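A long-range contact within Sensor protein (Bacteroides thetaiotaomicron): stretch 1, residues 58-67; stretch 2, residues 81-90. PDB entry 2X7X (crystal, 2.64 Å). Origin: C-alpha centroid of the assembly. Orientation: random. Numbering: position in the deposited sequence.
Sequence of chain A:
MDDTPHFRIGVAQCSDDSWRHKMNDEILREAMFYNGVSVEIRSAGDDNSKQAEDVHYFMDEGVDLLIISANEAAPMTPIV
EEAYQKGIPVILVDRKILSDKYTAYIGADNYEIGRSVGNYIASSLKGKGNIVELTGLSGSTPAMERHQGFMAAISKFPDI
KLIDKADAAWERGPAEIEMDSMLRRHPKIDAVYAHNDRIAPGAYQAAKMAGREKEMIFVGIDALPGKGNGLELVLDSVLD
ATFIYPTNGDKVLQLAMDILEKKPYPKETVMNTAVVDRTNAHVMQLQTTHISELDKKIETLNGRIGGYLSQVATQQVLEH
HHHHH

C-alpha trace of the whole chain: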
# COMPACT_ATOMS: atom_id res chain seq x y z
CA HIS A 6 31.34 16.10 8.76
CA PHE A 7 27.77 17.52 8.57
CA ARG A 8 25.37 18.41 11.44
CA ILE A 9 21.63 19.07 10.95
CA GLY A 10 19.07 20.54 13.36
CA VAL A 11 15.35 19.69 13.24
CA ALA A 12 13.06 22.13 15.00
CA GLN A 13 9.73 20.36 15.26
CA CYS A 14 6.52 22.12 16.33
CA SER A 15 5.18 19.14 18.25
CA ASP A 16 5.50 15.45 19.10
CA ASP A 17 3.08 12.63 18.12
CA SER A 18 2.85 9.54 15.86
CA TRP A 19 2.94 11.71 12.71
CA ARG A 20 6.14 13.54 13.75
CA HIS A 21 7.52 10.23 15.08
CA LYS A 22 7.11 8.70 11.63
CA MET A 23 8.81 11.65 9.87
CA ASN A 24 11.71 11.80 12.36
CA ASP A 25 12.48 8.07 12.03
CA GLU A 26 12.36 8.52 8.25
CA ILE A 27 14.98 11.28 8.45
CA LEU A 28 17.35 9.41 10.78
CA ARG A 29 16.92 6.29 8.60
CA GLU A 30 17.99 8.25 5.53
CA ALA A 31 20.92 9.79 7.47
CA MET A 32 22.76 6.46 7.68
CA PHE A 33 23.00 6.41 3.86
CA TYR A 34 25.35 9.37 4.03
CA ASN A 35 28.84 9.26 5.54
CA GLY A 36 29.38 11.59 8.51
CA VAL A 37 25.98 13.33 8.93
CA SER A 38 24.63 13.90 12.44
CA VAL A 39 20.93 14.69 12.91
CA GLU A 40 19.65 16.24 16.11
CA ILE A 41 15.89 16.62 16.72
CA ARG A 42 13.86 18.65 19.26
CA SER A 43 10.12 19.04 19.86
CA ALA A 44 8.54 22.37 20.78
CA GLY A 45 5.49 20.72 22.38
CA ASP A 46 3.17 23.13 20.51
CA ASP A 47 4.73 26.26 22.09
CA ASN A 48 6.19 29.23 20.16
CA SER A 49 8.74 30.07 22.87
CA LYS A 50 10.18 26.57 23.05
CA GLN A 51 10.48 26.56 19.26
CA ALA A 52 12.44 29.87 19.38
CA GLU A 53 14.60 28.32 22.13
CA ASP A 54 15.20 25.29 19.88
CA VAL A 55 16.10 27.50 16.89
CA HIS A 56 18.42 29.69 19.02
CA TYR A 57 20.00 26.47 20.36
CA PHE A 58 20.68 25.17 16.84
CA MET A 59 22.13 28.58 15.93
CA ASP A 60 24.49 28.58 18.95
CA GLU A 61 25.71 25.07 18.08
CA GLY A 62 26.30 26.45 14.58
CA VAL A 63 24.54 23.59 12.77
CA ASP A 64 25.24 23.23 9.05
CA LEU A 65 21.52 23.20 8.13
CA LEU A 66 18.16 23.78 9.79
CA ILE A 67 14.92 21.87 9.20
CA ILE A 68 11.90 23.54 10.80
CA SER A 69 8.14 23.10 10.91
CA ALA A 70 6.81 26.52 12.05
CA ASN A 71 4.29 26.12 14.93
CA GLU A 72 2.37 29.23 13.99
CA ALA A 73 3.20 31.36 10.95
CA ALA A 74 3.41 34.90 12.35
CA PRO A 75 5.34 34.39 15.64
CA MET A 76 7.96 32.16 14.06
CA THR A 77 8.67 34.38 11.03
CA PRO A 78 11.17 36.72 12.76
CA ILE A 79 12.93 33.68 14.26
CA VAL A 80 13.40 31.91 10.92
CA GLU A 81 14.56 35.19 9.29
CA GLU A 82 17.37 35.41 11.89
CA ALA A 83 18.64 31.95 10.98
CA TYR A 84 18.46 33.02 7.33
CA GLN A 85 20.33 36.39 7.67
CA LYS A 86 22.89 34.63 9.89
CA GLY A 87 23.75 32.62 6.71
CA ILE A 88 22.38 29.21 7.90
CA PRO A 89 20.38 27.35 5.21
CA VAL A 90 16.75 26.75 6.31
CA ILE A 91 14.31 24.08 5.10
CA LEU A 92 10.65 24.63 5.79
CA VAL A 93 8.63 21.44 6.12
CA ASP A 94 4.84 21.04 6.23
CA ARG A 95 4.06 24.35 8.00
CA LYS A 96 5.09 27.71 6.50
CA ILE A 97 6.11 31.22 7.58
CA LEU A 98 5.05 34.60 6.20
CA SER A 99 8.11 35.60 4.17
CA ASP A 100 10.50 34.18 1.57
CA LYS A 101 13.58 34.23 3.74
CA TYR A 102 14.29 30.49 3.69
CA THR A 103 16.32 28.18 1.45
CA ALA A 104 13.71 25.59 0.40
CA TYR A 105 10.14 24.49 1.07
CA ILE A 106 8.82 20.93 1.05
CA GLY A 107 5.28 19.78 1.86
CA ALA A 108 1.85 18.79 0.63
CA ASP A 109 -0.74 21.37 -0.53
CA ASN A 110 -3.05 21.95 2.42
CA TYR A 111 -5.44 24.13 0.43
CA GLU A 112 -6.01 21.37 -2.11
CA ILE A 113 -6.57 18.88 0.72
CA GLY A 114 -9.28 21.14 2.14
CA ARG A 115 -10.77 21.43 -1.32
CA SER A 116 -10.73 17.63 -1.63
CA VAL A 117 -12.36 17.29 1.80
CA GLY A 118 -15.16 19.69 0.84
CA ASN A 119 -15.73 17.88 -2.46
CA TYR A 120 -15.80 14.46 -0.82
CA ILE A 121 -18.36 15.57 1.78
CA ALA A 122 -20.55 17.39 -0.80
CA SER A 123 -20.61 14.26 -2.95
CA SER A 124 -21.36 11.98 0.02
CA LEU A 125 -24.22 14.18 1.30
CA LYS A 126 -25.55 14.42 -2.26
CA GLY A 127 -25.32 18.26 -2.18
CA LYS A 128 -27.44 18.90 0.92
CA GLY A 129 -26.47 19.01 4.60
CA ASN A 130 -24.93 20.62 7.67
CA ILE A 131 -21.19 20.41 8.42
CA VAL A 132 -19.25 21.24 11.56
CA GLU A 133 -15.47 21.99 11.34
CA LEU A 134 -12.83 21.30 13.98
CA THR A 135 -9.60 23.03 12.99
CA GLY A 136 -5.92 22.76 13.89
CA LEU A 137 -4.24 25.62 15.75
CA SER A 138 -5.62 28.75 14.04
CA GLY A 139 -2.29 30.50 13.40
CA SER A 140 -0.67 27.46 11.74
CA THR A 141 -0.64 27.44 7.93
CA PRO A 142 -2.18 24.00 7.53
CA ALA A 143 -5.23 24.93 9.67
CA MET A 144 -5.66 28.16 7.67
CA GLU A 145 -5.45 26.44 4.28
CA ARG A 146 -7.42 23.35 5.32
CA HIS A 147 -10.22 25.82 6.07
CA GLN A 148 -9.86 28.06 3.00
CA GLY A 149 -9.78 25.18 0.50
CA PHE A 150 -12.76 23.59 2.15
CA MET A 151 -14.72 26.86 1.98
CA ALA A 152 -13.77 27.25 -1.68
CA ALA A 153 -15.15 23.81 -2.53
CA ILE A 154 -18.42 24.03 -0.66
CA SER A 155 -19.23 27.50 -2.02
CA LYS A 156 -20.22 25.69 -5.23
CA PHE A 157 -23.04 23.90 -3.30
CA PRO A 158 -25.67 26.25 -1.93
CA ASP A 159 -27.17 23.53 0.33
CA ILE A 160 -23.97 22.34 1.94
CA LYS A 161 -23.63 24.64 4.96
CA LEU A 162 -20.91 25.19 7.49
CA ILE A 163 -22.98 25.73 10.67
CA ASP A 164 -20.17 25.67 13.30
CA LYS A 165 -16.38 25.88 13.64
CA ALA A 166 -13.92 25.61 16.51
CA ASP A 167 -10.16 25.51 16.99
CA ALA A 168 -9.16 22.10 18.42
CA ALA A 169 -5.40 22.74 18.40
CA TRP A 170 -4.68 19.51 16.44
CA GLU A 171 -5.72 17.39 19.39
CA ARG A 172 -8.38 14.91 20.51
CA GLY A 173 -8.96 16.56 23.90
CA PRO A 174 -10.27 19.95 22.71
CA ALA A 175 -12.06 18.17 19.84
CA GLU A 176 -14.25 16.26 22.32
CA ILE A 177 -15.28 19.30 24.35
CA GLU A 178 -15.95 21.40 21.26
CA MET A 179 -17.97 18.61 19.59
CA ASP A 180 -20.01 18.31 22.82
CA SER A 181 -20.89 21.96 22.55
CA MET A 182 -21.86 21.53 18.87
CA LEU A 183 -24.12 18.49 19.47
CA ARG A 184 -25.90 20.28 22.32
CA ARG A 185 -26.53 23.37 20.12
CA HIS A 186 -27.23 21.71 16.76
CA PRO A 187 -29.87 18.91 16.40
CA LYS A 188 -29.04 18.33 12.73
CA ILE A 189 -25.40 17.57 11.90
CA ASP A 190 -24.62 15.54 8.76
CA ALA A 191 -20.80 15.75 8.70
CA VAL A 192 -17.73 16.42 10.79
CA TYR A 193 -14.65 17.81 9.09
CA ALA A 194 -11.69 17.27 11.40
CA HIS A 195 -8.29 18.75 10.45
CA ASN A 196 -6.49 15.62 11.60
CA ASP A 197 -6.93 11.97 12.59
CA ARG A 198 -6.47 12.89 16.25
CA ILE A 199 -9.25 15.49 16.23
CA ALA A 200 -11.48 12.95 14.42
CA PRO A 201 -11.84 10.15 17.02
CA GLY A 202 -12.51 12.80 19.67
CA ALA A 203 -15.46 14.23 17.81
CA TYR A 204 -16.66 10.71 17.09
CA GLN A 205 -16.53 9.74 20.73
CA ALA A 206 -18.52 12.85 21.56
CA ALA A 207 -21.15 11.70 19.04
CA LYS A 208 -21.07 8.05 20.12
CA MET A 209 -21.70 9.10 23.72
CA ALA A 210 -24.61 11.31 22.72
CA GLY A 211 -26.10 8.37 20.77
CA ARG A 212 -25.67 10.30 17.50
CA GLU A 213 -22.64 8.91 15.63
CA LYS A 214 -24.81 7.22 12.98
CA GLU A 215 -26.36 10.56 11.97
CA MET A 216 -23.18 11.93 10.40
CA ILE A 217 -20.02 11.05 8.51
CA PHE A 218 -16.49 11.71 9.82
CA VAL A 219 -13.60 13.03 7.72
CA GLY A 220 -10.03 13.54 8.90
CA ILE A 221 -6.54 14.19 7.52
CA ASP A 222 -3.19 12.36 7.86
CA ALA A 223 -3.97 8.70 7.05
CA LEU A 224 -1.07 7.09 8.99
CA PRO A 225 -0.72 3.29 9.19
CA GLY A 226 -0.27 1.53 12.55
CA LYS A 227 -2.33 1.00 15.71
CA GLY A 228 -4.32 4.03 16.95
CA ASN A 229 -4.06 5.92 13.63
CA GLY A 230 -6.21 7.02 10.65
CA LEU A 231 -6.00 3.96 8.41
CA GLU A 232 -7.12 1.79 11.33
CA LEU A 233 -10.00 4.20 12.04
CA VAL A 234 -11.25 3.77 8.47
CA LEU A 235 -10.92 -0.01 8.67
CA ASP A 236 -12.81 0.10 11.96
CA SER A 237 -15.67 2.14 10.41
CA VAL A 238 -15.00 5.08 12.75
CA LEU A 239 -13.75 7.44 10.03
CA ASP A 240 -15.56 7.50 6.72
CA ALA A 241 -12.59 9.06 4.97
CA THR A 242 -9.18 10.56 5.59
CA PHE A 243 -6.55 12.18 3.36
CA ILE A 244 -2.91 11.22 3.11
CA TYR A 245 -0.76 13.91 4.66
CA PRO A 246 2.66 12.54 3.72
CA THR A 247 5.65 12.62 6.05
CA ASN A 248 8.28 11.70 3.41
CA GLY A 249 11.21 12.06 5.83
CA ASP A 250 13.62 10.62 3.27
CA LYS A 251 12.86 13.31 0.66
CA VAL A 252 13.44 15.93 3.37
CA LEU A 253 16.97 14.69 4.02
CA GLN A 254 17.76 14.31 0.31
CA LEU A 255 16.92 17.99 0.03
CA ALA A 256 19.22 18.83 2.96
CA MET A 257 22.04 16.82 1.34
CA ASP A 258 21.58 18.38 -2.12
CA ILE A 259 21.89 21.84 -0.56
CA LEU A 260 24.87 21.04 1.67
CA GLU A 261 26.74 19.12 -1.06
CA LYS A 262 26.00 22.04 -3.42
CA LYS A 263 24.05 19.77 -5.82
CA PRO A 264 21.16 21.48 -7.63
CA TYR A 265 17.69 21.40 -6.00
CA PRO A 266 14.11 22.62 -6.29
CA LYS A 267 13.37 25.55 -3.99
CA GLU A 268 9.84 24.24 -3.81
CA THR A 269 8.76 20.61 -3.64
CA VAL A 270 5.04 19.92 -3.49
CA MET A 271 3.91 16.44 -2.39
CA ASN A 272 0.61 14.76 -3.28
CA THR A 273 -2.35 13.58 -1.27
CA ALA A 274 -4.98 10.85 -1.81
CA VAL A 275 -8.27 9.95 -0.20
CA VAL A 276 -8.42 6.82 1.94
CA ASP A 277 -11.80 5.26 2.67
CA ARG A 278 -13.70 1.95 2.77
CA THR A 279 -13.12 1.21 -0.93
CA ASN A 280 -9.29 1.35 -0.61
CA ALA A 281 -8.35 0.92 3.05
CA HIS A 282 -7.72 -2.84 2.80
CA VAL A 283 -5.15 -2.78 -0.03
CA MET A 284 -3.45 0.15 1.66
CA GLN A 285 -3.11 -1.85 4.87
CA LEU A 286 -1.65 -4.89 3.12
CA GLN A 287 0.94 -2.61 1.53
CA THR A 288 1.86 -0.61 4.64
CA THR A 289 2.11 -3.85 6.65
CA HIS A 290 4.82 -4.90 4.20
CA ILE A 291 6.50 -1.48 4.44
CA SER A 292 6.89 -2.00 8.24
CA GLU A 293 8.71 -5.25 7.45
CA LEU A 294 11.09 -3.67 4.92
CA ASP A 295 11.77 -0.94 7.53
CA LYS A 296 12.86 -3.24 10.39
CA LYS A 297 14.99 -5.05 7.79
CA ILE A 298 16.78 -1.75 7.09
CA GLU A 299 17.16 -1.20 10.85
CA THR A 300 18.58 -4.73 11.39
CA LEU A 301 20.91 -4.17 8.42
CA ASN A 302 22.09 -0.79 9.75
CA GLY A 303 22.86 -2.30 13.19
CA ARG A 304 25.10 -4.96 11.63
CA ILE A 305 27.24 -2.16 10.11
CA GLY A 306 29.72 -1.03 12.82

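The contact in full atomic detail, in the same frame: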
# COMPACT_ATOMS: atom_id res chain seq x y z
N PHE A 58 20.06 25.68 18.06
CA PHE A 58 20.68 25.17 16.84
C PHE A 58 21.60 26.21 16.19
O PHE A 58 22.57 25.85 15.51
CB PHE A 58 19.61 24.68 15.86
CG PHE A 58 18.99 23.34 16.23
CD1 PHE A 58 19.80 22.23 16.50
CD2 PHE A 58 17.61 23.19 16.29
CE1 PHE A 58 19.23 20.99 16.83
CE2 PHE A 58 17.03 21.96 16.62
CZ PHE A 58 17.84 20.86 16.89
N MET A 59 21.29 27.48 16.41
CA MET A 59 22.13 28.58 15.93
C MET A 59 23.42 28.73 16.74
O MET A 59 24.49 28.98 16.18
CB MET A 59 21.35 29.89 15.94
CG MET A 59 20.57 30.17 14.67
SD MET A 59 19.36 31.50 14.84
CE MET A 59 20.06 32.50 16.17
N ASP A 60 23.32 28.57 18.07
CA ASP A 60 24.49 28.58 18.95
C ASP A 60 25.43 27.44 18.58
O ASP A 60 26.62 27.66 18.38
CB ASP A 60 24.07 28.46 20.42
CG ASP A 60 23.34 29.70 20.94
OD1 ASP A 60 23.30 30.74 20.23
OD2 ASP A 60 22.80 29.64 22.07
N GLU A 61 24.90 26.23 18.46
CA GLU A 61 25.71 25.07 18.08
C GLU A 61 26.24 25.17 16.66
O GLU A 61 26.97 24.29 16.21
CB GLU A 61 24.91 23.79 18.22
CG GLU A 61 24.90 23.22 19.62
CD GLU A 61 24.61 21.73 19.62
OE1 GLU A 61 24.09 21.21 18.60
OE2 GLU A 61 24.91 21.07 20.65
N GLY A 62 25.86 26.23 15.95
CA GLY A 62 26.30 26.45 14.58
C GLY A 62 26.09 25.25 13.67
O GLY A 62 27.03 24.80 13.01
N VAL A 63 24.86 24.72 13.64
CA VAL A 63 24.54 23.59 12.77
C VAL A 63 24.70 23.98 11.30
O VAL A 63 24.55 25.15 10.94
CB VAL A 63 23.11 23.01 13.02
CG1 VAL A 63 23.01 22.33 14.39
CG2 VAL A 63 22.03 24.10 12.88
N ASP A 64 24.99 22.99 10.47
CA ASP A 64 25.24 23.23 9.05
C ASP A 64 23.96 23.51 8.26
O ASP A 64 24.00 24.15 7.20
CB ASP A 64 26.03 22.06 8.45
CG ASP A 64 27.38 21.84 9.14
OD1 ASP A 64 28.24 22.75 9.09
OD2 ASP A 64 27.57 20.76 9.74
N LEU A 65 22.82 23.04 8.78
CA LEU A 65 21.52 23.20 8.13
C LEU A 65 20.39 23.04 9.14
O LEU A 65 20.48 22.26 10.09
CB LEU A 65 21.35 22.21 6.97
CG LEU A 65 20.20 22.43 5.98
CD1 LEU A 65 20.59 22.00 4.57
CD2 LEU A 65 18.91 21.73 6.40
N LEU A 66 19.32 23.78 8.90
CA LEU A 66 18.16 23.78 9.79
C LEU A 66 16.88 23.35 9.09
O LEU A 66 16.49 23.92 8.07
CB LEU A 66 17.99 25.16 10.43
CG LEU A 66 16.94 25.25 11.54
CD1 LEU A 66 17.44 26.11 12.69
CD2 LEU A 66 15.61 25.77 11.00
N ILE A 67 16.24 22.32 9.64
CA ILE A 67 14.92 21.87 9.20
C ILE A 67 13.90 22.27 10.26
O ILE A 67 13.99 21.83 11.41
CB ILE A 67 14.87 20.34 8.94
CG1 ILE A 67 15.77 19.95 7.77
CG2 ILE A 67 13.46 19.89 8.62
CD1 ILE A 67 16.16 18.49 7.79
N GLU A 81 13.81 34.14 10.00
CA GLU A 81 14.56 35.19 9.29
C GLU A 81 15.96 35.39 9.87
O GLU A 81 16.93 35.49 9.12
CB GLU A 81 13.78 36.50 9.25
CG GLU A 81 12.76 36.54 8.11
CD GLU A 81 11.80 37.73 8.20
OE1 GLU A 81 11.06 37.95 7.21
OE2 GLU A 81 11.78 38.43 9.24
N GLU A 82 16.07 35.41 11.21
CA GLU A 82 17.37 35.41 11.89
C GLU A 82 18.28 34.32 11.37
O GLU A 82 19.37 34.60 10.85
CB GLU A 82 17.21 35.24 13.39
CG GLU A 82 16.52 36.39 14.08
CD GLU A 82 16.39 36.15 15.56
OE1 GLU A 82 15.50 36.77 16.20
OE2 GLU A 82 17.18 35.33 16.09
N ALA A 83 17.85 33.06 11.49
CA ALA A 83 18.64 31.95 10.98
C ALA A 83 19.04 32.16 9.52
O ALA A 83 20.15 31.79 9.12
CB ALA A 83 17.90 30.65 11.15
N TYR A 84 18.16 32.76 8.74
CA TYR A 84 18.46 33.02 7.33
C TYR A 84 19.51 34.13 7.12
O TYR A 84 20.46 33.94 6.36
CB TYR A 84 17.19 33.27 6.52
CG TYR A 84 17.36 33.16 5.01
CD1 TYR A 84 17.63 31.93 4.41
CD2 TYR A 84 17.23 34.29 4.19
CE1 TYR A 84 17.78 31.83 3.02
CE2 TYR A 84 17.37 34.20 2.81
CZ TYR A 84 17.65 32.97 2.23
OH TYR A 84 17.78 32.88 0.86
N GLN A 85 19.35 35.28 7.80
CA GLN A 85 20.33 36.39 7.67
C GLN A 85 21.69 36.04 8.27
O GLN A 85 22.73 36.50 7.79
CB GLN A 85 19.78 37.73 8.21
CG GLN A 85 19.63 37.85 9.74
CD GLN A 85 19.06 39.22 10.21
OE1 GLN A 85 18.97 40.18 9.44
NE2 GLN A 85 18.67 39.29 11.49
N LYS A 86 21.68 35.20 9.30
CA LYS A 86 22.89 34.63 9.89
C LYS A 86 23.59 33.61 8.96
O LYS A 86 24.54 32.93 9.37
CB LYS A 86 22.52 33.97 11.22
CG LYS A 86 23.63 33.91 12.25
CD LYS A 86 23.06 33.65 13.66
N GLY A 87 23.12 33.49 7.72
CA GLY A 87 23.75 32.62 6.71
C GLY A 87 23.44 31.12 6.74
O GLY A 87 23.84 30.41 5.82
N ILE A 88 22.76 30.64 7.79
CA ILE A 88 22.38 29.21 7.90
C ILE A 88 21.25 28.81 6.94
O ILE A 88 20.21 29.46 6.92
CB ILE A 88 21.97 28.81 9.34
CG1 ILE A 88 23.15 28.99 10.31
CG2 ILE A 88 21.51 27.36 9.38
CD1 ILE A 88 22.75 28.93 11.79
N PRO A 89 21.45 27.74 6.13
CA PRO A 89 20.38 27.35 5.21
C PRO A 89 19.19 26.69 5.92
O PRO A 89 19.38 25.78 6.73
CB PRO A 89 21.08 26.37 4.25
CG PRO A 89 22.17 25.78 5.05
CD PRO A 89 22.61 26.84 6.04
N VAL A 90 17.98 27.16 5.61
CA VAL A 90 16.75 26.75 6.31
C VAL A 90 15.79 25.99 5.39
O VAL A 90 15.44 26.47 4.30
CB VAL A 90 15.98 27.97 6.88
CG1 VAL A 90 14.67 27.53 7.56
CG2 VAL A 90 16.86 28.80 7.84

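Two helix-loop-strand segments run side by side here, joined by one parallel-strand hydrogen bond and otherwise by apolar packing. Each stretch opens with the end of a helix and passes through a loop toward a strand. The helices meet near Met59 and Ala83, whose CA atoms lie 6.9 Å apart. The strands meet at Leu66 and Val90, a parallel bridge with a CA-CA distance of 4.8 Å.

The hydrogen bond across the contact runs from Leu66 N to Pro89 O, at 3.0 Å. Its angle of 168° is nearly straight, as expected for a good backbone bond. One residue further on, Val90 CA comes within 3.3 Å of Leu66 O, a CA-H...O contact common between adjacent strands. Leu66 and Val90 put their side chains on the same face of the sheet, and Leu66 CD2 packs 4.0 Å from Val90 CG1.

Ile88 points toward stretch 1 and links the helical and strand ends of the contact. Its CD1 sits 3.8 Å from Met59 CG, while its CG2 lies 4.3 Å from Leu66 CB. Beside it, the ring carbon Pro89 CD touches the backbone carbonyl of Asp64, 3.2 Å from Asp64 O. Pro89 CG also meets Leu65 CG at 4.0 Å. Proline has no amide hydrogen to donate, but its carbonyl remains free to accept the bond from Leu66.

Met59 is the main side chain at the helical end. Its SD lies 4.1 Å from Ala83 CB and 4.0 Å from Ala83 CA, so the sulfur rests against the alanine's backbone as well as its methyl. The Met59 CE methyl reaches Lys86 CD at 4.1 Å, an aliphatic part of that lysine. Gly62 ends the first helix in a Schellman motif; its positive phi favours glycine.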